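Local coordinates for major exported protein (Pseudomonas aeruginosa, PDB 3HE1) that is secreted as a member of the Hcp family and probably assembles into ring-shaped hexamers that serve type VI secretion, at residues 34-39 and 109-114; 92-97 and 162-167; 115-120 and 134-139. One frame throughout, in Å; residues are numbered along the deposited sequence.

Contact 1. Residues 34-39 and 109-114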
ATOM      1  N   THR A  34     -30.411 -18.965  19.205  1.00 27.61           N
ATOM      2  CA  THR A  34     -31.652 -19.170  19.941  1.00 35.23           C
ATOM      3  C   THR A  34     -32.756 -19.735  19.047  1.00 29.21           C
ATOM      4  O   THR A  34     -33.567 -20.563  19.483  1.00 46.66           O
ATOM      5  CB  THR A  34     -32.145 -17.861  20.606  1.00 31.13           C
ATOM      6  OG1 THR A  34     -31.974 -16.762  19.701  1.00 54.80           O
ATOM      7  CG2 THR A  34     -31.377 -17.589  21.896  1.00 38.28           C
ATOM      8  N   LYS A  35     -32.776 -19.292  17.795  1.00 39.48           N
ATOM      9  CA  LYS A  35     -33.804 -19.721  16.854  1.00 46.17           C
ATOM     10  C   LYS A  35     -33.380 -20.925  16.023  1.00 38.21           C
ATOM     11  O   LYS A  35     -34.168 -21.845  15.816  1.00 42.09           O
ATOM     12  CB  LYS A  35     -34.212 -18.567  15.938  1.00 35.61           C
ATOM     13  CG  LYS A  35     -34.914 -17.432  16.664  1.00 46.71           C
ATOM     14  CD  LYS A  35     -33.929 -16.520  17.399  1.00 35.21           C
ATOM     15  CE  LYS A  35     -34.658 -15.495  18.245  1.00 24.50           C
ATOM     16  NZ  LYS A  35     -33.883 -14.252  18.397  1.00 32.73           N
ATOM     17  N   GLN A  36     -32.131 -20.921  15.568  1.00 30.54           N
ATOM     18  CA  GLN A  36     -31.657 -21.910  14.608  1.00 18.08           C
ATOM     19  C   GLN A  36     -30.939 -23.131  15.187  1.00 28.63           C
ATOM     20  O   GLN A  36     -30.636 -24.076  14.457  1.00 25.13           O
ATOM     21  CB  GLN A  36     -30.739 -21.240  13.593  1.00 42.74           C
ATOM     22  CG  GLN A  36     -31.380 -20.096  12.834  1.00 42.20           C
ATOM     23  CD  GLN A  36     -30.600 -19.723  11.582  1.00 53.65           C
ATOM     24  OE1 GLN A  36     -30.397 -20.557  10.692  1.00 33.17           O
ATOM     25  NE2 GLN A  36     -30.165 -18.465  11.502  1.00 27.25           N
ATOM     26  N   GLY A  37     -30.658 -23.124  16.484  1.00 37.07           N
ATOM     27  CA  GLY A  37     -29.918 -24.226  17.078  1.00 34.10           C
ATOM     28  C   GLY A  37     -28.441 -24.132  16.721  1.00 27.41           C
ATOM     29  O   GLY A  37     -27.881 -23.035  16.704  1.00 30.27           O
ATOM     30  N   LEU A  38     -27.812 -25.272  16.444  1.00 24.89           N
ATOM     31  CA  LEU A  38     -26.399 -25.310  16.070  1.00 26.00           C
ATOM     32  C   LEU A  38     -26.270 -24.938  14.602  1.00 30.40           C
ATOM     33  O   LEU A  38     -26.639 -25.714  13.714  1.00 41.15           O
ATOM     34  CB  LEU A  38     -25.778 -26.692  16.354  1.00 14.31           C
ATOM     35  CG  LEU A  38     -24.251 -26.821  16.198  1.00 33.82           C
ATOM     36  CD1 LEU A  38     -23.496 -25.784  17.021  1.00 26.94           C
ATOM     37  CD2 LEU A  38     -23.761 -28.220  16.539  1.00 26.51           C
ATOM     38  N   ILE A  39     -25.759 -23.739  14.352  1.00 18.80           N
ATOM     39  CA  ILE A  39     -25.752 -23.183  13.006  1.00 15.90           C
ATOM     40  C   ILE A  39     -24.596 -23.755  12.204  1.00 23.44           C
ATOM     41  O   ILE A  39     -24.619 -23.763  10.981  1.00 20.61           O
ATOM     42  CB  ILE A  39     -25.737 -21.640  13.043  1.00 25.77           C
ATOM     43  CG1 ILE A  39     -27.138 -21.123  13.403  1.00 29.87           C
ATOM     44  CG2 ILE A  39     -25.248 -21.051  11.713  1.00 28.34           C
ATOM     45  CD1 ILE A  39     -27.168 -19.701  13.964  1.00 35.67           C
ATOM     46  N   SER A 109     -32.094 -11.199  10.721  1.00 35.73           N
ATOM     47  CA  SER A 109     -33.198 -11.484  11.623  1.00 55.50           C
ATOM     48  C   SER A 109     -33.020 -10.774  12.951  1.00 31.32           C
ATOM     49  O   SER A 109     -33.989 -10.597  13.682  1.00 37.23           O
ATOM     50  CB  SER A 109     -33.357 -12.988  11.854  1.00 46.46           C
ATOM     51  OG  SER A 109     -32.311 -13.497  12.663  1.00 64.61           O
ATOM     52  N   GLY A 110     -31.786 -10.371  13.261  1.00 36.97           N
ATOM     53  CA  GLY A 110     -31.465  -9.842  14.581  1.00 55.66           C
ATOM     54  C   GLY A 110     -31.439 -10.896  15.684  1.00 30.64           C
ATOM     55  O   GLY A 110     -31.648 -10.596  16.870  1.00 31.42           O
ATOM     56  N   GLU A 111     -31.172 -12.139  15.286  1.00 32.54           N
ATOM     57  CA  GLU A 111     -31.209 -13.281  16.188  1.00 42.22           C
ATOM     58  C   GLU A 111     -30.027 -13.335  17.172  1.00 60.79           C
ATOM     59  O   GLU A 111     -28.867 -13.350  16.757  1.00 36.43           O
ATOM     60  CB  GLU A 111     -31.261 -14.580  15.377  1.00 19.40           C
ATOM     61  CG  GLU A 111     -31.132 -15.835  16.233  1.00 24.44           C
ATOM     62  CD  GLU A 111     -30.859 -17.067  15.409  1.00 33.02           C
ATOM     63  OE1 GLU A 111     -30.994 -16.987  14.172  1.00 59.70           O
ATOM     64  OE2 GLU A 111     -30.491 -18.111  15.986  1.00 35.67           O
ATOM     65  N   ARG A 112     -30.336 -13.367  18.469  1.00 38.95           N
ATOM     66  CA  ARG A 112     -29.314 -13.512  19.502  0.62 39.85           C
ATOM     67  C   ARG A 112     -28.640 -14.880  19.414  1.00 47.87           C
ATOM     68  O   ARG A 112     -29.300 -15.919  19.374  1.00 47.13           O
ATOM     69  CB  ARG A 112     -29.894 -13.299  20.910  0.60 42.48           C
ATOM     70  CG  ARG A 112     -28.925 -13.671  22.049  0.61 35.46           C
ATOM     71  CD  ARG A 112     -29.429 -13.271  23.446  0.67 28.14           C
ATOM     72  NE  ARG A 112     -30.704 -13.895  23.796  0.34 28.67           N
ATOM     73  CZ  ARG A 112     -30.834 -15.108  24.328  0.49 38.93           C
ATOM     74  NH1 ARG A 112     -29.767 -15.856  24.575  0.59 34.67           N
ATOM     75  NH2 ARG A 112     -32.041 -15.579  24.613  0.15 28.86           N
ATOM     76  N   LEU A 113     -27.314 -14.870  19.366  1.00 44.52           N
ATOM     77  CA  LEU A 113     -26.524 -16.093  19.326  1.00 46.49           C
ATOM     78  C   LEU A 113     -26.202 -16.572  20.736  1.00 51.52           C
ATOM     79  O   LEU A 113     -25.358 -15.972  21.409  1.00 41.73           O
ATOM     80  CB  LEU A 113     -25.204 -15.810  18.613  1.00 30.76           C
ATOM     81  CG  LEU A 113     -25.083 -16.333  17.206  1.00 27.38           C
ATOM     82  CD1 LEU A 113     -26.490 -16.441  16.616  1.00 23.12           C
ATOM     83  CD2 LEU A 113     -24.156 -15.409  16.413  1.00 20.23           C
ATOM     84  N   THR A 114     -26.833 -17.652  21.192  1.00 40.35           N
ATOM     85  CA  THR A 114     -26.559 -18.136  22.559  1.00 62.42           C
ATOM     86  C   THR A 114     -25.073 -18.390  22.852  1.00 36.65           C
ATOM     87  O   THR A 114     -24.574 -18.029  23.923  1.00 28.59           O
ATOM     88  CB  THR A 114     -27.361 -19.398  22.929  1.00 33.30           C
ATOM     89  OG1 THR A 114     -28.692 -19.022  23.305  1.00 72.17           O
ATOM     90  CG2 THR A 114     -26.710 -20.095  24.098  1.00 43.37           C
TER
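A tight turn linking strand 27-33 to the short strand 37-38 wraps round the carboxylate of Glu111, at the approach to strand 112-123. The turn contains a classic beta bulge, with Gln36 and Gly37 both facing Gly33. Glu111 holds CG anti to its backbone N (chi1 173°) and stays extended beyond it, which carries the carboxylate to the backbone N-H groups of Lys35 and Gln36. There OE2 receives two backbone donors from the same face of the carboxylate plane: Lys35 N to Glu111 OE2 measures 3.1 Å and Gln36 N to Glu111 OE2 3.3 Å. The other oxygen, OE1, uses its syn lone pair for the side-chain amide of Gln36, with NE2 to OE1 at 3.2 Å and the acceptor almost within the amide plane. Three N-H groups therefore fix the rotation of a buried acid, and such donors would be expected to favour its charged form. Beside it, Arg112 O is gripped twice by Thr34: Thr34 N donates to Arg112 O at 3.2 Å, while OG1 takes a lone pair of Arg112 O at 2.8 Å. Deeper in, Ile39 CD1 meets Leu113 CD1 at 4.3 Å. Gln36 NE2 also bonds to Leu102 O in helix 100-109, whose C-terminal end closes with a Schellman motif at Gly110, and Ile39 packs on Leu102 and Leu103 of that helix, while Leu113 reaches Ile31 on strand 27-33 and Ala140 and Ile142 on strand 140-149.

Contact 2. Residues 92-97 and 162-167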
ATOM      1  N   ILE A  92     -14.531 -12.483  12.519  1.00 27.15           N
ATOM      2  CA  ILE A  92     -13.919 -13.676  11.954  1.00 28.55           C
ATOM      3  C   ILE A  92     -14.019 -13.683  10.428  1.00 25.11           C
ATOM      4  O   ILE A  92     -14.672 -12.836   9.828  1.00 18.41           O
ATOM      5  CB  ILE A  92     -14.473 -14.992  12.592  1.00 22.95           C
ATOM      6  CG1 ILE A  92     -15.957 -15.195  12.279  1.00 27.81           C
ATOM      7  CG2 ILE A  92     -14.290 -14.961  14.078  1.00 15.89           C
ATOM      8  CD1 ILE A  92     -16.239 -16.016  11.013  1.00 35.68           C
ATOM      9  N   THR A  93     -13.341 -14.632   9.805  1.00 24.04           N
ATOM     10  CA  THR A  93     -13.400 -14.789   8.366  1.00 28.78           C
ATOM     11  C   THR A  93     -13.496 -16.272   8.076  1.00 38.09           C
ATOM     12  O   THR A  93     -12.834 -17.079   8.727  1.00 26.19           O
ATOM     13  CB  THR A  93     -12.155 -14.191   7.650  1.00 45.35           C
ATOM     14  OG1 THR A  93     -12.105 -12.775   7.865  1.00 43.01           O
ATOM     15  CG2 THR A  93     -12.213 -14.457   6.150  1.00 22.62           C
ATOM     16  N   LYS A  94     -14.335 -16.622   7.107  1.00 29.17           N
ATOM     17  CA  LYS A  94     -14.520 -17.999   6.690  1.00 20.89           C
ATOM     18  C   LYS A  94     -14.609 -18.019   5.164  1.00 33.88           C
ATOM     19  O   LYS A  94     -14.433 -16.981   4.534  1.00 37.09           O
ATOM     20  CB  LYS A  94     -15.798 -18.541   7.336  1.00 39.31           C
ATOM     21  CG  LYS A  94     -16.861 -17.466   7.572  1.00 34.06           C
ATOM     22  CD  LYS A  94     -18.080 -17.998   8.326  1.00 25.17           C
ATOM     23  CE  LYS A  94     -18.746 -19.222   7.640  1.00 28.10           C
ATOM     24  NZ  LYS A  94     -19.349 -18.944   6.297  1.00 18.20           N
ATOM     25  N   VAL A  95     -14.849 -19.190   4.574  1.00 24.84           N
ATOM     26  CA  VAL A  95     -15.207 -19.285   3.155  1.00 25.82           C
ATOM     27  C   VAL A  95     -16.727 -19.534   3.039  1.00 32.95           C
ATOM     28  O   VAL A  95     -17.380 -19.859   4.030  1.00 21.72           O
ATOM     29  CB  VAL A  95     -14.446 -20.432   2.453  1.00 28.13           C
ATOM     30  CG1 VAL A  95     -13.014 -20.032   2.115  1.00 24.48           C
ATOM     31  CG2 VAL A  95     -14.456 -21.665   3.325  1.00 31.22           C
ATOM     32  N   PHE A  96     -17.298 -19.370   1.847  1.00 34.17           N
ATOM     33  CA  PHE A  96     -18.729 -19.644   1.633  1.00 35.62           C
ATOM     34  C   PHE A  96     -18.986 -21.099   2.034  1.00 41.33           C
ATOM     35  O   PHE A  96     -18.162 -21.968   1.742  1.00 45.08           O
ATOM     36  CB  PHE A  96     -19.126 -19.473   0.151  1.00 32.50           C
ATOM     37  CG  PHE A  96     -19.213 -18.032  -0.337  1.00 30.70           C
ATOM     38  CD1 PHE A  96     -18.268 -17.094   0.008  1.00 21.59           C
ATOM     39  CD2 PHE A  96     -20.230 -17.653  -1.199  1.00 37.86           C
ATOM     40  CE1 PHE A  96     -18.349 -15.806  -0.466  1.00 19.29           C
ATOM     41  CE2 PHE A  96     -20.318 -16.363  -1.673  1.00 44.10           C
ATOM     42  CZ  PHE A  96     -19.377 -15.436  -1.304  1.00 43.48           C
ATOM     43  N   ASP A  97     -20.116 -21.373   2.686  1.00 26.72           N
ATOM     44  CA  ASP A  97     -20.407 -22.738   3.158  1.00 28.55           C
ATOM     45  C   ASP A  97     -21.876 -22.990   3.539  1.00 30.16           C
ATOM     46  O   ASP A  97     -22.749 -22.177   3.245  1.00 35.67           O
ATOM     47  CB  ASP A  97     -19.490 -23.103   4.332  1.00 35.96           C
ATOM     48  CG  ASP A  97     -19.762 -22.260   5.573  1.00 44.48           C
ATOM     49  OD1 ASP A  97     -20.785 -21.533   5.595  1.00 23.95           O
ATOM     50  OD2 ASP A  97     -18.943 -22.327   6.520  1.00 33.70           O
ATOM     51  N   HIS A 162     -13.377 -17.877  -2.291  1.00 29.02           N
ATOM     52  CA  HIS A 162     -14.685 -17.368  -1.910  1.00 31.30           C
ATOM     53  C   HIS A 162     -14.708 -17.113  -0.402  1.00 28.41           C
ATOM     54  O   HIS A 162     -14.620 -18.050   0.405  1.00 36.04           O
ATOM     55  CB  HIS A 162     -15.803 -18.331  -2.342  1.00 30.35           C
ATOM     56  CG  HIS A 162     -15.718 -18.768  -3.778  1.00 39.74           C
ATOM     57  ND1 HIS A 162     -16.316 -19.921  -4.242  1.00 24.14           N
ATOM     58  CD2 HIS A 162     -15.100 -18.209  -4.846  1.00 35.43           C
ATOM     59  CE1 HIS A 162     -16.073 -20.051  -5.534  1.00 43.76           C
ATOM     60  NE2 HIS A 162     -15.336 -19.027  -5.926  1.00 41.41           N
ATOM     61  N   LEU A 163     -14.815 -15.841  -0.032  1.00 16.74           N
ATOM     62  CA  LEU A 163     -14.613 -15.421   1.356  1.00 42.45           C
ATOM     63  C   LEU A 163     -15.802 -14.711   1.994  1.00 36.52           C
ATOM     64  O   LEU A 163     -16.758 -14.334   1.324  1.00 56.83           O
ATOM     65  CB  LEU A 163     -13.376 -14.531   1.473  1.00 42.62           C
ATOM     66  CG  LEU A 163     -12.016 -15.199   1.294  1.00 38.53           C
ATOM     67  CD1 LEU A 163     -10.931 -14.196   1.613  1.00 28.80           C
ATOM     68  CD2 LEU A 163     -11.910 -16.419   2.193  1.00 29.21           C
ATOM     69  N   GLU A 164     -15.714 -14.511   3.302  1.00 30.76           N
ATOM     70  CA  GLU A 164     -16.846 -14.013   4.051  1.00 34.29           C
ATOM     71  C   GLU A 164     -16.434 -13.694   5.485  1.00 37.19           C
ATOM     72  O   GLU A 164     -16.096 -14.586   6.264  1.00 34.87           O
ATOM     73  CB  GLU A 164     -17.950 -15.059   4.007  1.00 28.96           C
ATOM     74  CG  GLU A 164     -19.107 -14.830   4.942  1.00 45.69           C
ATOM     75  CD  GLU A 164     -20.245 -15.809   4.675  1.00 58.89           C
ATOM     76  OE1 GLU A 164     -21.060 -15.529   3.758  1.00 34.79           O
ATOM     77  OE2 GLU A 164     -20.316 -16.854   5.377  1.00 22.62           O
ATOM     78  N   ASP A 165     -16.442 -12.407   5.812  1.00 23.39           N
ATOM     79  CA  ASP A 165     -16.152 -11.936   7.159  1.00 33.69           C
ATOM     80  C   ASP A 165     -17.440 -11.728   7.923  1.00 26.13           C
ATOM     81  O   ASP A 165     -18.371 -11.122   7.404  1.00 22.46           O
ATOM     82  CB  ASP A 165     -15.434 -10.586   7.116  1.00 32.23           C
ATOM     83  CG  ASP A 165     -14.183 -10.606   6.271  1.00 16.65           C
ATOM     84  OD1 ASP A 165     -13.595 -11.690   6.069  1.00 26.09           O
ATOM     85  OD2 ASP A 165     -13.782  -9.516   5.823  1.00 25.51           O
ATOM     86  N   VAL A 166     -17.479 -12.180   9.171  1.00 26.47           N
ATOM     87  CA  VAL A 166     -18.651 -11.953  10.015  1.00 25.08           C
ATOM     88  C   VAL A 166     -18.298 -11.281  11.340  1.00 32.04           C
ATOM     89  O   VAL A 166     -17.314 -11.644  11.975  1.00 26.16           O
ATOM     90  CB  VAL A 166     -19.400 -13.262  10.290  1.00 38.43           C
ATOM     91  CG1 VAL A 166     -20.617 -13.001  11.167  1.00 25.46           C
ATOM     92  CG2 VAL A 166     -19.804 -13.916   8.973  1.00 40.71           C
ATOM     93  N   HIS A 167     -19.116 -10.308  11.747  1.00 30.83           N
ATOM     94  CA  HIS A 167     -18.889  -9.543  12.976  1.00 35.98           C
ATOM     95  C   HIS A 167     -19.952  -9.775  14.029  1.00 44.76           C
ATOM     96  O   HIS A 167     -21.146  -9.670  13.754  1.00 43.47           O
ATOM     97  CB  HIS A 167     -18.867  -8.054  12.682  1.00 25.10           C
ATOM     98  CG  HIS A 167     -17.975  -7.680  11.562  1.00 19.78           C
ATOM     99  ND1 HIS A 167     -17.174  -6.564  11.589  1.00 38.48           N
ATOM    100  CD2 HIS A 167     -17.745  -8.280  10.363  1.00 33.39           C
ATOM    101  CE1 HIS A 167     -16.498  -6.478  10.456  1.00 56.23           C
ATOM    102  NE2 HIS A 167     -16.826  -7.514   9.699  1.00 50.95           N
TER
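The ring of Phe96 receives the edge of the His162 imidazole on its face, a T-shaped pair with centroids 5.9 Å apart and planes at 64°. His162 CB packs 3.6 Å from Phe96 CD1. A second copy of the protein completes this aromatic cluster: Trp120 and Tyr133 of the second subunit meet Phe96, and Tyr132 OH of that subunit hydrogen-bonds to His162 ND1, which places the rings at a subunit interface. Behind them, strands 86-95 and 162-169 run antiparallel in the sheet of the Hcp fold, with Ile92-Val166 and Lys94-Glu164 as hydrogen-bonded pairs; Lys94 N donates to Glu164 O at 2.8 Å. On the face carrying Ile92 and Val166, the side chains of Lys94 and Glu164 also lie side by side. Bends at chi3 and chi4 (-56° and -65°) curl the lysine so that its ammonium meets both acids and a carbonyl: Lys94 NZ forms a salt bridge to Glu164 OE2, whose modelled length is doubtfully short, and bonds to Asp97 OD1 at 3.0 Å from above the carboxylate plane and to Val95 O at 3.1 Å. This salt-bridge network probably offsets the repulsion between the two carboxylates, and Ser100 OG bonds to both of them. On the other face, Thr93 and Asp165 point the same way, and Thr93 OG1 donates to Asp165 OD1 at 2.6 Å, entering from above the carboxylate plane. Tyr148 OH on strand 140-149 is a second partner of Asp165 OD1.

Contact 3. Residues 115-120 and 134-139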
ATOM      1  N   LYS A 115     -24.374 -19.013  21.905  1.00 67.17           N
ATOM      2  CA  LYS A 115     -22.937 -19.230  22.052  1.00 46.61           C
ATOM      3  C   LYS A 115     -22.197 -19.292  20.721  1.00 46.63           C
ATOM      4  O   LYS A 115     -22.519 -20.100  19.854  1.00 35.85           O
ATOM      5  CB  LYS A 115     -22.640 -20.490  22.873  1.00 26.31           C
ATOM      6  CG  LYS A 115     -21.157 -20.727  23.098  1.00 29.11           C
ATOM      7  CD  LYS A 115     -20.881 -21.564  24.358  1.00 27.95           C
ATOM      8  CE  LYS A 115     -20.796 -23.047  24.046  1.00 42.59           C
ATOM      9  NZ  LYS A 115     -20.061 -23.779  25.119  1.00 57.69           N
ATOM     10  N   VAL A 116     -21.214 -18.412  20.574  1.00 43.59           N
ATOM     11  CA  VAL A 116     -20.219 -18.509  19.520  1.00 30.34           C
ATOM     12  C   VAL A 116     -18.939 -18.876  20.232  1.00 49.27           C
ATOM     13  O   VAL A 116     -18.553 -18.207  21.199  1.00 26.21           O
ATOM     14  CB  VAL A 116     -19.996 -17.161  18.833  1.00 36.55           C
ATOM     15  CG1 VAL A 116     -18.797 -17.242  17.866  1.00 10.90           C
ATOM     16  CG2 VAL A 116     -21.277 -16.705  18.149  1.00 34.34           C
ATOM     17  N   GLU A 117     -18.285 -19.937  19.778  1.00 24.25           N
ATOM     18  CA  GLU A 117     -17.105 -20.413  20.467  1.00 13.92           C
ATOM     19  C   GLU A 117     -16.031 -20.753  19.477  1.00 17.57           C
ATOM     20  O   GLU A 117     -16.212 -21.651  18.660  1.00 19.91           O
ATOM     21  CB  GLU A 117     -17.436 -21.641  21.302  1.00 40.07           C
ATOM     22  CG  GLU A 117     -16.219 -22.451  21.717  1.00 61.43           C
ATOM     23  CD  GLU A 117     -16.522 -23.424  22.851  1.00 93.01           C
ATOM     24  OE1 GLU A 117     -17.281 -23.045  23.773  1.00 95.97           O
ATOM     25  OE2 GLU A 117     -15.999 -24.566  22.823  1.00 50.07           O
ATOM     26  N   ILE A 118     -14.926 -20.014  19.572  1.00 28.47           N
ATOM     27  CA  ILE A 118     -13.784 -20.086  18.667  1.00 25.76           C
ATOM     28  C   ILE A 118     -12.648 -20.899  19.290  1.00 28.02           C
ATOM     29  O   ILE A 118     -12.108 -20.550  20.333  1.00 26.97           O
ATOM     30  CB  ILE A 118     -13.224 -18.677  18.354  1.00 26.42           C
ATOM     31  CG1 ILE A 118     -14.249 -17.825  17.619  1.00 19.20           C
ATOM     32  CG2 ILE A 118     -11.982 -18.772  17.497  1.00 26.52           C
ATOM     33  CD1 ILE A 118     -14.403 -18.214  16.174  1.00 22.17           C
ATOM     34  N   GLN A 119     -12.274 -21.976  18.626  1.00 17.64           N
ATOM     35  CA  GLN A 119     -11.268 -22.861  19.149  1.00 21.12           C
ATOM     36  C   GLN A 119      -9.983 -22.745  18.357  1.00 23.33           C
ATOM     37  O   GLN A 119      -9.969 -22.961  17.148  1.00 25.98           O
ATOM     38  CB  GLN A 119     -11.766 -24.298  19.096  1.00 37.48           C
ATOM     39  CG  GLN A 119     -12.881 -24.578  20.064  1.00 30.01           C
ATOM     40  CD  GLN A 119     -13.050 -26.065  20.309  1.00 66.21           C
ATOM     41  OE1 GLN A 119     -12.439 -26.901  19.624  1.00 44.34           O
ATOM     42  NE2 GLN A 119     -13.882 -26.406  21.292  1.00 42.17           N
ATOM     43  N   TRP A 120      -8.896 -22.442  19.059  1.00 29.76           N
ATOM     44  CA  TRP A 120      -7.626 -22.171  18.412  1.00 29.21           C
ATOM     45  C   TRP A 120      -6.717 -23.408  18.354  1.00 36.48           C
ATOM     46  O   TRP A 120      -6.604 -24.159  19.328  1.00 30.96           O
ATOM     47  CB  TRP A 120      -6.933 -20.999  19.110  1.00 42.94           C
ATOM     48  CG  TRP A 120      -7.798 -19.761  19.265  1.00 26.27           C
ATOM     49  CD1 TRP A 120      -8.797 -19.562  20.182  1.00 33.96           C
ATOM     50  CD2 TRP A 120      -7.724 -18.565  18.490  1.00 13.38           C
ATOM     51  NE1 TRP A 120      -9.350 -18.315  20.021  1.00 29.84           N
ATOM     52  CE2 TRP A 120      -8.703 -17.678  18.994  1.00 26.59           C
ATOM     53  CE3 TRP A 120      -6.922 -18.152  17.418  1.00 28.76           C
ATOM     54  CZ2 TRP A 120      -8.905 -16.407  18.465  1.00 30.62           C
ATOM     55  CZ3 TRP A 120      -7.124 -16.885  16.887  1.00 22.06           C
ATOM     56  CH2 TRP A 120      -8.110 -16.030  17.410  1.00 50.83           C
ATOM     57  N   THR A 134      -9.072 -21.047  23.677  1.00 31.10           N
ATOM     58  CA  THR A 134     -10.486 -20.836  23.339  1.00 22.79           C
ATOM     59  C   THR A 134     -10.955 -19.406  23.566  1.00 26.61           C
ATOM     60  O   THR A 134     -10.600 -18.761  24.548  1.00 29.95           O
ATOM     61  CB  THR A 134     -11.412 -21.779  24.095  1.00 20.58           C
ATOM     62  OG1 THR A 134     -11.029 -23.132  23.816  1.00 28.32           O
ATOM     63  CG2 THR A 134     -12.866 -21.576  23.667  1.00 25.22           C
ATOM     64  N   THR A 135     -11.720 -18.911  22.605  1.00 35.05           N
ATOM     65  CA  THR A 135     -12.416 -17.642  22.722  1.00 33.97           C
ATOM     66  C   THR A 135     -13.897 -17.970  22.625  1.00 27.25           C
ATOM     67  O   THR A 135     -14.308 -18.740  21.763  1.00 30.98           O
ATOM     68  CB  THR A 135     -12.061 -16.697  21.568  1.00 25.42           C
ATOM     69  OG1 THR A 135     -10.647 -16.460  21.555  1.00 24.45           O
ATOM     70  CG2 THR A 135     -12.820 -15.375  21.711  1.00 21.15           C
ATOM     71  N   VAL A 136     -14.704 -17.400  23.503  1.00 31.13           N
ATOM     72  CA  VAL A 136     -16.108 -17.763  23.530  1.00 32.23           C
ATOM     73  C   VAL A 136     -17.016 -16.570  23.764  1.00 29.80           C
ATOM     74  O   VAL A 136     -16.836 -15.827  24.736  1.00 32.20           O
ATOM     75  CB  VAL A 136     -16.363 -18.790  24.624  1.00 17.40           C
ATOM     76  CG1 VAL A 136     -17.846 -18.935  24.865  1.00 31.39           C
ATOM     77  CG2 VAL A 136     -15.760 -20.127  24.229  1.00 38.08           C
ATOM     78  N   LEU A 137     -17.995 -16.395  22.880  1.00 17.00           N
ATOM     79  CA  LEU A 137     -19.018 -15.376  23.087  1.00 21.85           C
ATOM     80  C   LEU A 137     -20.280 -15.971  23.689  1.00 29.26           C
ATOM     81  O   LEU A 137     -20.693 -17.068  23.328  1.00 31.06           O
ATOM     82  CB  LEU A 137     -19.371 -14.661  21.793  1.00 26.38           C
ATOM     83  CG  LEU A 137     -18.169 -14.238  20.947  1.00 51.81           C
ATOM     84  CD1 LEU A 137     -18.628 -13.336  19.797  1.00 39.64           C
ATOM     85  CD2 LEU A 137     -17.118 -13.547  21.812  1.00 33.58           C
ATOM     86  N   GLU A 138     -20.862 -15.231  24.631  1.00 30.59           N
ATOM     87  CA  GLU A 138     -22.179 -15.527  25.181  1.00 43.66           C
ATOM     88  C   GLU A 138     -23.141 -14.434  24.710  1.00 47.83           C
ATOM     89  O   GLU A 138     -22.782 -13.254  24.684  1.00 38.80           O
ATOM     90  CB  GLU A 138     -22.137 -15.597  26.725  1.00 21.60           C
ATOM     91  CG  GLU A 138     -21.008 -16.483  27.260  1.00 41.65           C
ATOM     92  CD  GLU A 138     -21.245 -17.039  28.658  1.00 51.74           C
ATOM     93  OE1 GLU A 138     -22.360 -16.878  29.204  1.00 59.57           O
ATOM     94  OE2 GLU A 138     -20.302 -17.656  29.204  1.00 48.15           O
ATOM     95  N   ASP A 139     -24.349 -14.841  24.318  1.00 69.12           N
ATOM     96  CA  ASP A 139     -25.419 -13.928  23.889  1.00 49.37           C
ATOM     97  C   ASP A 139     -24.978 -12.898  22.853  1.00 30.59           C
ATOM     98  O   ASP A 139     -25.268 -11.708  22.965  1.00 31.18           O
ATOM     99  CB  ASP A 139     -26.093 -13.261  25.092  1.00 43.60           C
ATOM    100  CG  ASP A 139     -26.629 -14.278  26.099  1.00 39.35           C
ATOM    101  OD1 ASP A 139     -26.514 -15.501  25.851  1.00 43.58           O
ATOM    102  OD2 ASP A 139     -27.157 -13.855  27.149  1.00 40.88           O
TER
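Trp120 turns the nitrogen edge of its indole toward Thr135, and NE1 donates to Thr135 OG1 at 2.7 Å with the hydroxyl tilted 17° from the ring plane. A chi1 of -52° sets the indole beside its own backbone N, with Ile118 CG2 over one face toward the rim; Thr134 CA comes up at the edge, 3.8 Å from Trp120 CD1. The rings of Phe66 and Tyr133 make edge-to-face contacts with this tryptophan, and the indole also lies at a subunit interface. Strands 112-123 and 129-137 form a beta hairpin here, with Val116-Leu137 and Ile118-Thr135 as antiparallel hydrogen-bonded pairs. Both are reciprocal; in the second, Ile118 N reaches Thr135 O at 2.6 Å and Thr135 N reaches Ile118 O at 2.8 Å. On the same face as Thr135, Val116 CB packs against Leu137 CB at 3.9 Å, and both residues also touch Phe168 of strand 162-169. The other face is more polar. Glu117 and Val136 lie alongside each other there, with Val136 CG2 3.5 Å from Glu117 CG. A salt bridge from Lys115 NZ to Glu117 OE1, 3.2 Å long, and a bond from Gln119 NE2 to the anti lone pair of Glu117 OE2, also 3.2 Å, hold the two carboxylate oxygens from neighbours on the same strand. Across from them Thr134 CG2 meets Glu117 CG, while its OG1 bonds to Glu178.

All three contacts belong to one antiparallel sheet. Contacts 1 and 3 share strand 112-123 and touch: Thr114 O lies 3.2 Å from Asp139 N, probably hydrogen-bonded, and Arg112 NH1, in one of two modelled conformers, forms a long, weak ion pair with Asp139 OD1. Their centres are 14 Å apart. Contact 2 meets contact 3 through Ile92 CG2 and Ile118 CD1, 3.9 Å apart, with centres 16 Å from each other; from contact 1 its nearest atoms are about 7 Å away. Contacts 2 and 3 also meet across the subunit interface, where the Phe96 and His162 rings of contact 2 pack on Trp120 of contact 3 in an adjoining copy of the six-chain assembly.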